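Local coordinates for protein extracellular invertase (Aspergillus kawachii, PDB 5XH8) that probably hydrolyses sucrose and related beta-fructofuranosides and, with high transfructosylation activity, transfers fructosyl units to build fructooligosaccharides such as 1-kestose, at residues R29-P35 with Y597-R603; D71-T75 with A419-A425; F253-G259 with L376-Y380; W347-D351 with T367-L371. All coordinates share one frame. Residues are numbered along the deposited sequence.

Contact 1: residues R29-P35 with Y597-R603; sequences RAHVLPP and YDAWPDR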
loop_
_atom_site.group_PDB
_atom_site.type_symbol
_atom_site.label_atom_id
_atom_site.label_comp_id
_atom_site.label_asym_id
_atom_site.label_seq_id
_atom_site.Cartn_x
_atom_site.Cartn_y
_atom_site.Cartn_z
ATOM N N ARG A 29 12.650 -39.381 -9.958
ATOM C CA ARG A 29 12.999 -39.786 -8.577
ATOM C C ARG A 29 14.118 -38.988 -7.903
ATOM O O ARG A 29 14.238 -39.034 -6.670
ATOM C CB ARG A 29 13.342 -41.281 -8.547
ATOM C CG ARG A 29 14.638 -41.668 -9.235
ATOM C CD ARG A 29 15.029 -43.111 -8.887
ATOM N NE ARG A 29 14.040 -44.089 -9.359
ATOM C CZ ARG A 29 14.282 -45.202 -10.068
ATOM N NH1 ARG A 29 15.517 -45.606 -10.414
ATOM N NH2 ARG A 29 13.247 -45.962 -10.417
ATOM N N ALA A 30 14.945 -38.309 -8.696
ATOM C CA ALA A 30 16.133 -37.597 -8.203
ATOM C C ALA A 30 16.024 -36.055 -8.318
ATOM O O ALA A 30 17.046 -35.361 -8.259
ATOM C CB ALA A 30 17.363 -38.065 -8.965
ATOM N N HIS A 31 14.803 -35.533 -8.474
ATOM C CA HIS A 31 14.568 -34.091 -8.662
ATOM C C HIS A 31 13.666 -33.510 -7.565
ATOM O O HIS A 31 12.867 -34.219 -6.946
ATOM C CB HIS A 31 13.922 -33.839 -10.030
ATOM C CG HIS A 31 14.894 -33.824 -11.161
ATOM N ND1 HIS A 31 15.447 -34.974 -11.678
ATOM C CD2 HIS A 31 15.407 -32.805 -11.882
ATOM C CE1 HIS A 31 16.266 -34.659 -12.661
ATOM N NE2 HIS A 31 16.251 -33.350 -12.811
ATOM N N VAL A 32 13.785 -32.201 -7.358
ATOM C CA VAL A 32 12.914 -31.479 -6.415
ATOM C C VAL A 32 11.572 -31.137 -7.069
ATOM O O VAL A 32 11.512 -30.386 -8.039
ATOM C CB VAL A 32 13.593 -30.179 -5.865
ATOM C CG1 VAL A 32 12.607 -29.324 -5.055
ATOM C CG2 VAL A 32 14.778 -30.551 -5.027
ATOM N N LEU A 33 10.507 -31.702 -6.509
ATOM C CA LEU A 33 9.162 -31.372 -6.889
ATOM C C LEU A 33 8.252 -31.734 -5.702
ATOM O O LEU A 33 8.631 -32.550 -4.876
ATOM C CB LEU A 33 8.770 -32.105 -8.196
ATOM C CG LEU A 33 8.368 -33.577 -8.193
ATOM C CD1 LEU A 33 7.938 -33.983 -9.603
ATOM C CD2 LEU A 33 9.481 -34.498 -7.680
ATOM N N PRO A 34 7.054 -31.142 -5.618
ATOM C CA PRO A 34 6.188 -31.421 -4.462
ATOM C C PRO A 34 5.678 -32.870 -4.443
ATOM O O PRO A 34 5.849 -33.601 -5.434
ATOM C CB PRO A 34 5.025 -30.428 -4.639
ATOM C CG PRO A 34 5.051 -30.069 -6.092
ATOM C CD PRO A 34 6.468 -30.156 -6.524
ATOM N N PRO A 35 5.044 -33.279 -3.324
ATOM C CA PRO A 35 4.476 -34.626 -3.253
ATOM C C PRO A 35 3.465 -34.905 -4.358
ATOM O O PRO A 35 3.401 -36.026 -4.850
ATOM C CB PRO A 35 3.842 -34.674 -1.860
ATOM C CG PRO A 35 4.630 -33.682 -1.069
ATOM C CD PRO A 35 4.882 -32.560 -2.049
ATOM N N TYR A 597 19.109 -42.133 -7.834
ATOM C CA TYR A 597 18.835 -42.377 -6.421
ATOM C C TYR A 597 17.508 -41.727 -6.081
ATOM O O TYR A 597 16.965 -40.976 -6.892
ATOM C CB TYR A 597 19.957 -41.792 -5.539
ATOM C CG TYR A 597 19.977 -40.251 -5.530
ATOM C CD1 TYR A 597 20.474 -39.532 -6.619
ATOM C CD2 TYR A 597 19.487 -39.535 -4.442
ATOM C CE1 TYR A 597 20.473 -38.131 -6.627
ATOM C CE2 TYR A 597 19.478 -38.139 -4.442
ATOM C CZ TYR A 597 19.973 -37.437 -5.535
ATOM O OH TYR A 597 19.980 -36.051 -5.528
ATOM N N ASP A 598 17.007 -42.006 -4.879
ATOM C CA ASP A 598 15.761 -41.441 -4.375
ATOM C C ASP A 598 16.049 -40.122 -3.623
ATOM O O ASP A 598 16.557 -40.118 -2.506
ATOM C CB ASP A 598 15.088 -42.461 -3.455
ATOM C CG ASP A 598 13.749 -42.013 -2.952
ATOM O OD1 ASP A 598 13.194 -40.964 -3.382
ATOM O OD2 ASP A 598 13.211 -42.744 -2.088
ATOM N N ALA A 599 15.693 -39.005 -4.243
ATOM C CA ALA A 599 15.887 -37.690 -3.624
ATOM C C ALA A 599 14.893 -37.408 -2.504
ATOM O O ALA A 599 15.090 -36.439 -1.767
ATOM C CB ALA A 599 15.852 -36.584 -4.673
ATOM N N TRP A 600 13.849 -38.241 -2.380
ATOM C CA TRP A 600 12.814 -38.101 -1.379
ATOM C C TRP A 600 12.647 -39.385 -0.551
ATOM O O TRP A 600 11.575 -39.979 -0.567
ATOM C CB TRP A 600 11.474 -37.700 -2.070
ATOM C CG TRP A 600 11.566 -36.367 -2.741
ATOM C CD1 TRP A 600 11.860 -36.127 -4.055
ATOM C CD2 TRP A 600 11.431 -35.077 -2.121
ATOM N NE1 TRP A 600 11.894 -34.778 -4.300
ATOM C CE2 TRP A 600 11.640 -34.107 -3.132
ATOM C CE3 TRP A 600 11.153 -34.652 -0.821
ATOM C CZ2 TRP A 600 11.582 -32.731 -2.877
ATOM C CZ3 TRP A 600 11.085 -33.278 -0.564
ATOM C CH2 TRP A 600 11.304 -32.336 -1.597
ATOM N N PRO A 601 13.666 -39.756 0.261
ATOM C CA PRO A 601 13.629 -41.053 0.960
ATOM C C PRO A 601 12.514 -41.216 1.977
ATOM O O PRO A 601 12.188 -42.347 2.293
ATOM C CB PRO A 601 15.011 -41.148 1.644
ATOM C CG PRO A 601 15.466 -39.729 1.778
ATOM C CD PRO A 601 14.907 -39.011 0.565
ATOM N N ASP A 602 11.939 -40.126 2.484
ATOM C CA ASP A 602 10.850 -40.210 3.451
ATOM C C ASP A 602 9.461 -40.063 2.845
ATOM O O ASP A 602 8.502 -40.089 3.589
ATOM C CB ASP A 602 11.062 -39.203 4.581
ATOM C CG ASP A 602 12.442 -39.333 5.226
ATOM O OD1 ASP A 602 12.893 -40.460 5.478
ATOM O OD2 ASP A 602 13.101 -38.300 5.463
ATOM N N ARG A 603 9.351 -39.929 1.516
ATOM C CA ARG A 603 8.083 -40.163 0.792
ATOM C C ARG A 603 7.999 -41.613 0.278
ATOM O O ARG A 603 9.023 -42.200 -0.119
ATOM C CB ARG A 603 7.999 -39.276 -0.466
ATOM C CG ARG A 603 7.818 -37.792 -0.256
ATOM C CD ARG A 603 7.795 -37.079 -1.603
ATOM N NE ARG A 603 7.927 -35.616 -1.465
ATOM C CZ ARG A 603 8.104 -34.771 -2.482
ATOM N NH1 ARG A 603 8.173 -35.223 -3.730
ATOM N NH2 ARG A 603 8.230 -33.462 -2.257
HETATM O O HOH W 1 12.287 -39.647 -5.228
#

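Contact 2: residues D71-T75 with A419-A425; sequences DDLAT and ARETKAA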
loop_
_atom_site.group_PDB
_atom_site.type_symbol
_atom_site.label_atom_id
_atom_site.label_comp_id
_atom_site.label_asym_id
_atom_site.label_seq_id
_atom_site.Cartn_x
_atom_site.Cartn_y
_atom_site.Cartn_z
ATOM N N ASP A 71 20.080 -31.921 4.293
ATOM C CA ASP A 71 21.307 -31.897 5.085
ATOM C C ASP A 71 22.507 -32.345 4.297
ATOM O O ASP A 71 23.606 -32.381 4.852
ATOM C CB ASP A 71 21.167 -32.693 6.393
ATOM C CG ASP A 71 21.006 -34.199 6.175
ATOM O OD1 ASP A 71 21.593 -34.760 5.249
ATOM O OD2 ASP A 71 20.283 -34.815 6.961
ATOM N N ASP A 72 22.316 -32.676 3.014
ATOM C CA ASP A 72 23.409 -33.200 2.195
ATOM C C ASP A 72 23.485 -32.617 0.780
ATOM O O ASP A 72 24.431 -32.908 0.024
ATOM C CB ASP A 72 23.307 -34.746 2.159
ATOM C CG ASP A 72 21.965 -35.237 1.570
ATOM O OD1 ASP A 72 21.180 -34.396 1.058
ATOM O OD2 ASP A 72 21.680 -36.450 1.615
ATOM N N LEU A 73 22.507 -31.774 0.424
ATOM C CA LEU A 73 22.354 -31.256 -0.940
ATOM C C LEU A 73 22.234 -32.370 -1.996
ATOM O O LEU A 73 22.695 -32.239 -3.131
ATOM C CB LEU A 73 23.437 -30.226 -1.293
ATOM C CG LEU A 73 23.068 -29.236 -2.419
ATOM C CD1 LEU A 73 21.932 -28.288 -2.011
ATOM C CD2 LEU A 73 24.280 -28.441 -2.882
ATOM N N ALA A 74 21.542 -33.431 -1.597
ATOM C CA ALA A 74 21.229 -34.558 -2.486
ATOM C C ALA A 74 19.805 -35.004 -2.286
ATOM O O ALA A 74 19.038 -35.096 -3.257
ATOM C CB ALA A 74 22.182 -35.713 -2.225
ATOM N N THR A 75 19.451 -35.248 -1.027
ATOM C CA THR A 75 18.134 -35.713 -0.648
ATOM C C THR A 75 17.396 -34.661 0.188
ATOM O O THR A 75 18.017 -33.812 0.840
ATOM C CB THR A 75 18.241 -36.987 0.198
ATOM O OG1 THR A 75 18.911 -36.672 1.431
ATOM C CG2 THR A 75 18.995 -38.090 -0.559
ATOM N N ALA A 419 25.462 -29.785 -8.781
ATOM C CA ALA A 419 26.055 -29.686 -7.451
ATOM C C ALA A 419 26.713 -31.010 -7.049
ATOM O O ALA A 419 26.169 -32.106 -7.308
ATOM C CB ALA A 419 25.019 -29.285 -6.431
ATOM N N ARG A 420 27.867 -30.903 -6.393
ATOM C CA ARG A 420 28.777 -32.049 -6.287
ATOM C C ARG A 420 28.147 -33.267 -5.640
ATOM O O ARG A 420 28.292 -34.383 -6.169
ATOM C CB ARG A 420 30.118 -31.678 -5.639
ATOM C CG ARG A 420 30.077 -31.312 -4.159
ATOM C CD ARG A 420 31.342 -30.562 -3.741
ATOM N NE ARG A 420 31.501 -29.353 -4.551
ATOM C CZ ARG A 420 32.566 -28.544 -4.535
ATOM N NH1 ARG A 420 33.585 -28.768 -3.707
ATOM N NH2 ARG A 420 32.596 -27.500 -5.337
ATOM N N GLU A 421 27.408 -33.051 -4.551
ATOM C CA GLU A 421 26.830 -34.148 -3.788
ATOM C C GLU A 421 25.676 -34.837 -4.537
ATOM O O GLU A 421 25.486 -36.063 -4.431
ATOM C CB GLU A 421 26.338 -33.678 -2.437
ATOM C CG GLU A 421 27.389 -32.961 -1.602
ATOM C CD GLU A 421 27.344 -31.438 -1.703
ATOM O OE1 GLU A 421 26.987 -30.894 -2.774
ATOM O OE2 GLU A 421 27.699 -30.771 -0.709
ATOM N N THR A 422 24.915 -34.040 -5.286
ATOM C CA THR A 422 23.872 -34.564 -6.151
ATOM C C THR A 422 24.466 -35.374 -7.309
ATOM O O THR A 422 23.937 -36.434 -7.645
ATOM C CB THR A 422 22.971 -33.432 -6.678
ATOM O OG1 THR A 422 22.209 -32.935 -5.583
ATOM C CG2 THR A 422 22.023 -33.927 -7.761
ATOM N N LYS A 423 25.530 -34.875 -7.938
ATOM C CA LYS A 423 26.169 -35.628 -9.005
ATOM C C LYS A 423 26.664 -37.012 -8.512
ATOM O O LYS A 423 26.443 -38.033 -9.193
ATOM C CB LYS A 423 27.310 -34.841 -9.649
ATOM C CG LYS A 423 27.921 -35.570 -10.829
ATOM C CD LYS A 423 28.982 -34.752 -11.538
ATOM C CE LYS A 423 29.424 -35.455 -12.817
ATOM N NZ LYS A 423 30.662 -34.797 -13.299
ATOM N N ALA A 424 27.297 -37.039 -7.334
ATOM C CA ALA A 424 27.786 -38.298 -6.769
ATOM C C ALA A 424 26.621 -39.251 -6.490
ATOM O O ALA A 424 26.736 -40.461 -6.743
ATOM C CB ALA A 424 28.591 -38.055 -5.495
ATOM N N ALA A 425 25.497 -38.708 -5.991
ATOM C CA ALA A 425 24.339 -39.545 -5.718
ATOM C C ALA A 425 23.702 -40.073 -7.021
ATOM O O ALA A 425 23.262 -41.226 -7.074
ATOM C CB ALA A 425 23.328 -38.828 -4.835
HETATM O O HOH W 2 19.477 -32.809 -5.037
#

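Contact 3: residues F253-G259 with L376-Y380; sequences FSLDEYG and LRVLY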
loop_
_atom_site.group_PDB
_atom_site.type_symbol
_atom_site.label_atom_id
_atom_site.label_comp_id
_atom_site.label_asym_id
_atom_site.label_seq_id
_atom_site.Cartn_x
_atom_site.Cartn_y
_atom_site.Cartn_z
ATOM N N PHE A 253 24.698 -12.093 -7.334
ATOM C CA PHE A 253 25.690 -12.852 -6.563
ATOM C C PHE A 253 27.068 -12.610 -7.169
ATOM O O PHE A 253 27.212 -11.935 -8.198
ATOM C CB PHE A 253 25.348 -14.357 -6.564
ATOM C CG PHE A 253 25.098 -14.913 -7.935
ATOM C CD1 PHE A 253 23.861 -14.744 -8.562
ATOM C CD2 PHE A 253 26.117 -15.573 -8.627
ATOM C CE1 PHE A 253 23.642 -15.229 -9.842
ATOM C CE2 PHE A 253 25.894 -16.071 -9.899
ATOM C CZ PHE A 253 24.662 -15.903 -10.510
ATOM N N SER A 254 28.083 -13.124 -6.501
ATOM C CA SER A 254 29.439 -12.863 -6.901
ATOM C C SER A 254 30.271 -14.129 -6.713
ATOM O O SER A 254 30.136 -14.845 -5.712
ATOM C CB SER A 254 30.010 -11.641 -6.126
ATOM O OG SER A 254 29.971 -11.842 -4.717
ATOM N N LEU A 255 31.137 -14.373 -7.690
ATOM C CA LEU A 255 31.837 -15.648 -7.841
ATOM C C LEU A 255 33.368 -15.504 -8.019
ATOM O O LEU A 255 33.856 -14.490 -8.526
ATOM C CB LEU A 255 31.301 -16.358 -9.103
ATOM C CG LEU A 255 29.796 -16.642 -9.180
ATOM C CD1 LEU A 255 29.433 -17.268 -10.537
ATOM C CD2 LEU A 255 29.365 -17.502 -8.009
ATOM N N ASP A 256 34.086 -16.550 -7.623
ATOM C CA ASP A 256 35.448 -16.790 -8.108
ATOM C C ASP A 256 35.501 -18.162 -8.792
ATOM O O ASP A 256 34.448 -18.745 -9.134
ATOM C CB ASP A 256 36.465 -16.625 -6.963
ATOM C CG ASP A 256 36.300 -17.633 -5.854
ATOM O OD1 ASP A 256 35.592 -18.677 -5.969
ATOM O OD2 ASP A 256 36.894 -17.372 -4.804
ATOM N N GLU A 257 36.711 -18.674 -9.008
ATOM C CA GLU A 257 36.916 -19.963 -9.650
ATOM C C GLU A 257 36.377 -21.178 -8.861
ATOM O O GLU A 257 36.134 -22.218 -9.445
ATOM C CB GLU A 257 38.419 -20.152 -9.960
ATOM C CG GLU A 257 38.710 -21.328 -10.874
ATOM C CD GLU A 257 40.156 -21.379 -11.372
ATOM O OE1 GLU A 257 41.028 -20.693 -10.796
ATOM O OE2 GLU A 257 40.396 -22.102 -12.363
ATOM N N TYR A 258 36.212 -21.050 -7.552
ATOM C CA TYR A 258 35.797 -22.161 -6.707
ATOM C C TYR A 258 34.294 -22.181 -6.366
ATOM O O TYR A 258 33.749 -23.239 -6.034
ATOM C CB TYR A 258 36.628 -22.153 -5.414
ATOM C CG TYR A 258 38.111 -22.011 -5.714
ATOM C CD1 TYR A 258 38.860 -23.103 -6.166
ATOM C CD2 TYR A 258 38.744 -20.771 -5.607
ATOM C CE1 TYR A 258 40.204 -22.965 -6.479
ATOM C CE2 TYR A 258 40.084 -20.622 -5.917
ATOM C CZ TYR A 258 40.810 -21.719 -6.343
ATOM O OH TYR A 258 42.139 -21.558 -6.638
ATOM N N GLY A 259 33.648 -21.020 -6.410
ATOM C CA GLY A 259 32.268 -20.884 -5.984
ATOM C C GLY A 259 31.911 -19.443 -5.669
ATOM O O GLY A 259 32.266 -18.525 -6.416
ATOM N N LEU A 376 27.373 -22.680 -9.478
ATOM C CA LEU A 376 27.850 -21.650 -10.390
ATOM C C LEU A 376 29.213 -21.138 -9.911
ATOM O O LEU A 376 29.435 -20.951 -8.689
ATOM C CB LEU A 376 26.857 -20.501 -10.492
ATOM C CG LEU A 376 25.434 -20.847 -10.922
ATOM C CD1 LEU A 376 24.664 -19.547 -11.156
ATOM C CD2 LEU A 376 25.379 -21.724 -12.162
ATOM N N ARG A 377 30.129 -20.956 -10.862
ATOM C CA ARG A 377 31.501 -20.471 -10.556
ATOM C C ARG A 377 32.103 -19.840 -11.796
ATOM O O ARG A 377 31.569 -19.991 -12.894
ATOM C CB ARG A 377 32.393 -21.613 -10.044
ATOM C CG ARG A 377 32.817 -22.638 -11.100
ATOM C CD ARG A 377 33.524 -23.840 -10.482
ATOM N NE ARG A 377 34.035 -24.778 -11.489
ATOM C CZ ARG A 377 35.124 -24.590 -12.258
ATOM N NH1 ARG A 377 35.849 -23.459 -12.206
ATOM N NH2 ARG A 377 35.466 -25.534 -13.137
ATOM N N VAL A 378 33.224 -19.140 -11.625
ATOM C CA VAL A 378 33.926 -18.585 -12.785
ATOM C C VAL A 378 34.713 -19.732 -13.417
ATOM O O VAL A 378 35.444 -20.412 -12.719
ATOM C CB VAL A 378 34.861 -17.402 -12.422
ATOM C CG1 VAL A 378 35.497 -16.834 -13.685
ATOM C CG2 VAL A 378 34.076 -16.308 -11.726
ATOM N N LEU A 379 34.493 -19.989 -14.702
ATOM C CA LEU A 379 35.173 -21.086 -15.380
ATOM C C LEU A 379 36.209 -20.481 -16.311
ATOM O O LEU A 379 35.892 -19.549 -17.063
ATOM C CB LEU A 379 34.195 -21.957 -16.185
ATOM C CG LEU A 379 34.837 -23.016 -17.105
ATOM C CD1 LEU A 379 35.610 -24.035 -16.292
ATOM C CD2 LEU A 379 33.802 -23.718 -17.963
ATOM N N TYR A 380 37.433 -21.009 -16.259
ATOM C CA TYR A 380 38.484 -20.587 -17.200
ATOM C C TYR A 380 38.760 -21.666 -18.226
ATOM O O TYR A 380 38.830 -22.843 -17.884
ATOM C CB TYR A 380 39.763 -20.205 -16.462
ATOM C CG TYR A 380 39.579 -18.965 -15.626
ATOM C CD1 TYR A 380 39.673 -17.694 -16.195
ATOM C CD2 TYR A 380 39.268 -19.059 -14.273
ATOM C CE1 TYR A 380 39.497 -16.555 -15.420
ATOM C CE2 TYR A 380 39.081 -17.922 -13.498
ATOM C CZ TYR A 380 39.197 -16.684 -14.079
ATOM O OH TYR A 380 38.997 -15.583 -13.311
HETATM O O HOH W 3 38.048 -22.703 -14.132
#

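Contact 4: residues W347-D351 with T367-L371; sequences WLSGD and TGTLL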
loop_
_atom_site.group_PDB
_atom_site.type_symbol
_atom_site.label_atom_id
_atom_site.label_comp_id
_atom_site.label_asym_id
_atom_site.label_seq_id
_atom_site.Cartn_x
_atom_site.Cartn_y
_atom_site.Cartn_z
ATOM N N TRP A 347 13.675 -23.702 -12.855
ATOM C CA TRP A 347 12.339 -24.280 -12.973
ATOM C C TRP A 347 12.177 -24.871 -14.365
ATOM O O TRP A 347 12.542 -24.230 -15.344
ATOM C CB TRP A 347 11.281 -23.189 -12.790
ATOM C CG TRP A 347 9.832 -23.562 -12.904
ATOM C CD1 TRP A 347 9.218 -24.644 -12.369
ATOM C CD2 TRP A 347 8.809 -22.803 -13.561
ATOM N NE1 TRP A 347 7.881 -24.613 -12.649
ATOM C CE2 TRP A 347 7.600 -23.495 -13.384
ATOM C CE3 TRP A 347 8.801 -21.604 -14.288
ATOM C CZ2 TRP A 347 6.388 -23.034 -13.900
ATOM C CZ3 TRP A 347 7.600 -21.148 -14.808
ATOM C CH2 TRP A 347 6.410 -21.857 -14.613
ATOM N N LEU A 348 11.583 -26.058 -14.441
ATOM C CA LEU A 348 11.136 -26.639 -15.712
ATOM C C LEU A 348 9.620 -26.720 -15.661
ATOM O O LEU A 348 9.046 -27.635 -15.045
ATOM C CB LEU A 348 11.751 -28.027 -15.928
ATOM C CG LEU A 348 11.528 -28.668 -17.322
ATOM C CD1 LEU A 348 12.270 -27.866 -18.373
ATOM C CD2 LEU A 348 11.966 -30.142 -17.361
ATOM N N SER A 349 8.972 -25.733 -16.272
ATOM C CA SER A 349 7.533 -25.711 -16.354
ATOM C C SER A 349 7.015 -26.966 -17.050
ATOM O O SER A 349 7.551 -27.377 -18.092
ATOM C CB SER A 349 7.044 -24.485 -17.132
ATOM O OG SER A 349 5.658 -24.619 -17.439
ATOM N N GLY A 350 5.977 -27.559 -16.478
ATOM C CA GLY A 350 5.435 -28.827 -16.975
ATOM C C GLY A 350 4.485 -28.702 -18.158
ATOM O O GLY A 350 4.196 -29.709 -18.802
ATOM N N ASP A 351 3.974 -27.490 -18.425
ATOM C CA ASP A 351 2.876 -27.318 -19.358
ATOM C C ASP A 351 3.051 -26.095 -20.270
ATOM O O ASP A 351 2.078 -25.404 -20.588
ATOM C CB ASP A 351 1.546 -27.249 -18.564
ATOM C CG ASP A 351 1.513 -26.109 -17.563
ATOM O OD1 ASP A 351 2.458 -25.287 -17.533
ATOM O OD2 ASP A 351 0.552 -26.054 -16.780
ATOM N N THR A 367 2.559 -31.425 -12.008
ATOM C CA THR A 367 2.943 -30.560 -13.112
ATOM C C THR A 367 4.210 -29.819 -12.730
ATOM O O THR A 367 4.227 -29.101 -11.729
ATOM C CB THR A 367 1.857 -29.506 -13.416
ATOM O OG1 THR A 367 0.598 -30.139 -13.629
ATOM C CG2 THR A 367 2.229 -28.686 -14.641
ATOM N N GLY A 368 5.258 -29.993 -13.541
ATOM C CA GLY A 368 6.515 -29.325 -13.346
ATOM C C GLY A 368 7.517 -30.001 -12.413
ATOM O O GLY A 368 7.187 -30.895 -11.610
ATOM N N THR A 369 8.750 -29.522 -12.509
ATOM C CA THR A 369 9.808 -29.909 -11.599
ATOM C C THR A 369 10.815 -28.780 -11.533
ATOM O O THR A 369 10.808 -27.904 -12.403
ATOM C CB THR A 369 10.500 -31.203 -12.073
ATOM O OG1 THR A 369 11.417 -31.663 -11.081
ATOM C CG2 THR A 369 11.245 -30.983 -13.379
ATOM N N LEU A 370 11.657 -28.793 -10.492
ATOM C CA LEU A 370 12.892 -28.041 -10.535
ATOM C C LEU A 370 13.933 -28.936 -11.178
ATOM O O LEU A 370 13.852 -30.177 -11.083
ATOM C CB LEU A 370 13.370 -27.648 -9.130
ATOM C CG LEU A 370 12.426 -26.813 -8.273
ATOM C CD1 LEU A 370 13.158 -26.246 -7.056
ATOM C CD2 LEU A 370 11.793 -25.700 -9.084
ATOM N N LEU A 371 14.911 -28.312 -11.818
ATOM C CA LEU A 371 16.078 -29.050 -12.312
ATOM C C LEU A 371 17.064 -29.350 -11.170
ATOM O O LEU A 371 16.881 -28.908 -10.017
ATOM C CB LEU A 371 16.730 -28.273 -13.447
ATOM C CG LEU A 371 15.782 -27.990 -14.621
ATOM C CD1 LEU A 371 16.544 -27.273 -15.731
ATOM C CD2 LEU A 371 15.157 -29.273 -15.148
#

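Contact 1: residues R29-P35 with Y597-R603
Two irregular loops meet here: the C-terminal tail, which leaves the C-terminal beta-sandwich domain after strand 585-594, packs on the lead-in to strand 37-47 of the beta-propeller. An Asx turn at Asp598 and a type I beta turn from Trp600 to Arg603 shape the tail. Tyr597 starts the contact, its CE1 lying 3.9 Å from Ala30 CB while its hydroxyl bonds outside, to the carbonyl of Ala74. Asp598 OD1 accepts from Trp600 N at 3.0 Å, defining the Asx turn, and shares water 1 with Arg29 O, at 2.4 Å from OD1 and 2.5 Å from that carbonyl. Ala599 N donates to the same Arg29 O, 2.8 Å away at 169°. Trp600 then reaches across with its indole: NE1 donates to His31 O at 2.9 Å, and CZ2 packs 4.2 Å from Val32 CG1. After the beta turn, closed by Arg603 N to Trp600 O at 3.0 Å, Arg603 points back toward the lead-in loop; its NH2 also forms a salt bridge with Asp78, of strand 77-78. Leu33 O accepts two hydrogen bonds, from Arg603 NH1 at 2.9 Å and NH2 at 2.8 Å.

Contact 2: residues D71-T75 with A419-A425
Leu73, Glu421 and Ala74 lose the most surface where a propeller loop meets the first turns of helix 420-426. Leu73 contributes 68 Å²: its CD2 lies 3.7 Å from Ala419 CB, at the helix N-cap position, and its carbonyl O accepts a 2.6 Å hydrogen bond from Thr422 OG1. Backbone angles of 56/37° put Leu73 in the left-handed region, within an Asx turn (Asp72 OD1 to Ala74 N) extended to an Asx motif (Thr75 N), both bonds 2.8 Å. Glu421 presents its CB 3.2 Å from Asp72 O; its OE1 lies 3.7 Å from Leu73 CD2, and the carboxylate finds its polar partners outside, Ser336 and, as a salt bridge, Arg341. Ala74 packs its CB 4.2 Å from Ala425 CB, one helical turn after Glu421, and water 2 links Ala74 O (2.9 Å) with Thr422 OG1 (2.8 Å). The contact thus joins the loop between strands 65-70 and 77-78 to helix 420-426, with Leu73 reaching strand 341-348 and helix 331-336, and Thr422 resting on strand 366-385.

Contact 3: residues F253-G259 with L376-Y380
An Asx motif at Asp256 turns the chain out of strand 250-255 of a propeller blade and brings the loop against residues 376-380 of the long strand 366-385. Asp256 OD1 accepts from Tyr258 N at 2.9 Å and from Gly259 N at 3.1 Å, Asp256 N donates to Gly259 O at 2.9 Å, and Asp256 OD2 is taken by Asn261. Ser254 OG bonds to Asn261 O. Asp256 O faces the other strand and accepts from Val378 N at 2.8 Å and 173°, the best-aligned bond between the segments. A second bond, Arg377 NH1 to Glu257 O, is weak: 3.0 Å at only 133°. Val378 O receives a CA-H...O contact from Glu257 CA at 3.4 Å. The short strand axes, 39° apart and 7.1 Å at closest approach, are wider than paired strands: they belong to different sheets and meet through side chains, Leu255 CB with Val378 CG2 at 3.8 Å and Phe253 CZ with Leu376 CD1 at 3.7 Å. At the outer end Gln412 takes Tyr380 OH, and water 3 donates to Glu257 OE2 at 3.0 Å and accepts from Arg377 NH1 at 3.0 Å and Tyr380 N at 2.8 Å.

Contact 4: residues W347-D351 with T367-L371
Two backbone hydrogen bonds define the register: Leu348 N donates to Thr369 O at 2.9 Å (161°), and Thr369 N returns one to Leu348 O at 3.2 Å (168°). They make Leu348 and Thr369 an antiparallel hydrogen-bonded pair, CA atoms 5.4 Å apart; Trp347 and Leu370 form the adjoining non-hydrogen-bonded pair, at 4.5 Å. The ladder lies in a beta-propeller blade where strand 366-385 also pairs with strand 37-47, so the beginning and end of the propeller chain meet in one sheet. Beyond it, Gly368 CA comes 3.5 Å from Leu348 O in a CA-H...O contact, and Gly350 CA lies 3.6 Å from Gly368 N. A CB on Gly350 would collide with Gly368 N and Thr367 CG2, while Gly368, with phi at 87°, would jam a CB against the preceding carbonyl. On the face of Leu348 and Thr369, Leu348 CB is 3.9 Å from Thr369 CG2; it also meets Leu371 CD2 at 3.7 Å. On the other, Trp347 CD1 lies 4.3 Å from Leu370 CD2, and NE1 bonds outside, to Ile39 O. The chemistry implies that main-chain bonds fix the alignment, glycines permit the tight approach beyond it, and apolar contacts add to the bonds.

How the contacts relate
Contacts 3 and 4 share strand 366-385: contact 4 uses its early part and contact 3 a later part, their centres about 26 Å apart. Contact 1 touches contact 4 through Val32 O and Leu370 N (2.9 Å, a probable hydrogen bond), and contact 2 through Tyr597 OH and Ala74 O (2.6 Å, likewise probable), so the C-terminal tail meets loop 71-75 directly. Contacts 2 and 3 do not touch, their nearest atoms being about 4 Å apart. All the others nest in sequence inside the loop closed by contact 1. Near contact 4, the Leu348 side chain lies about 8 Å from the bound sodium ion, whose site includes Ser318, and that of Trp347 about 7 Å from a glycerol.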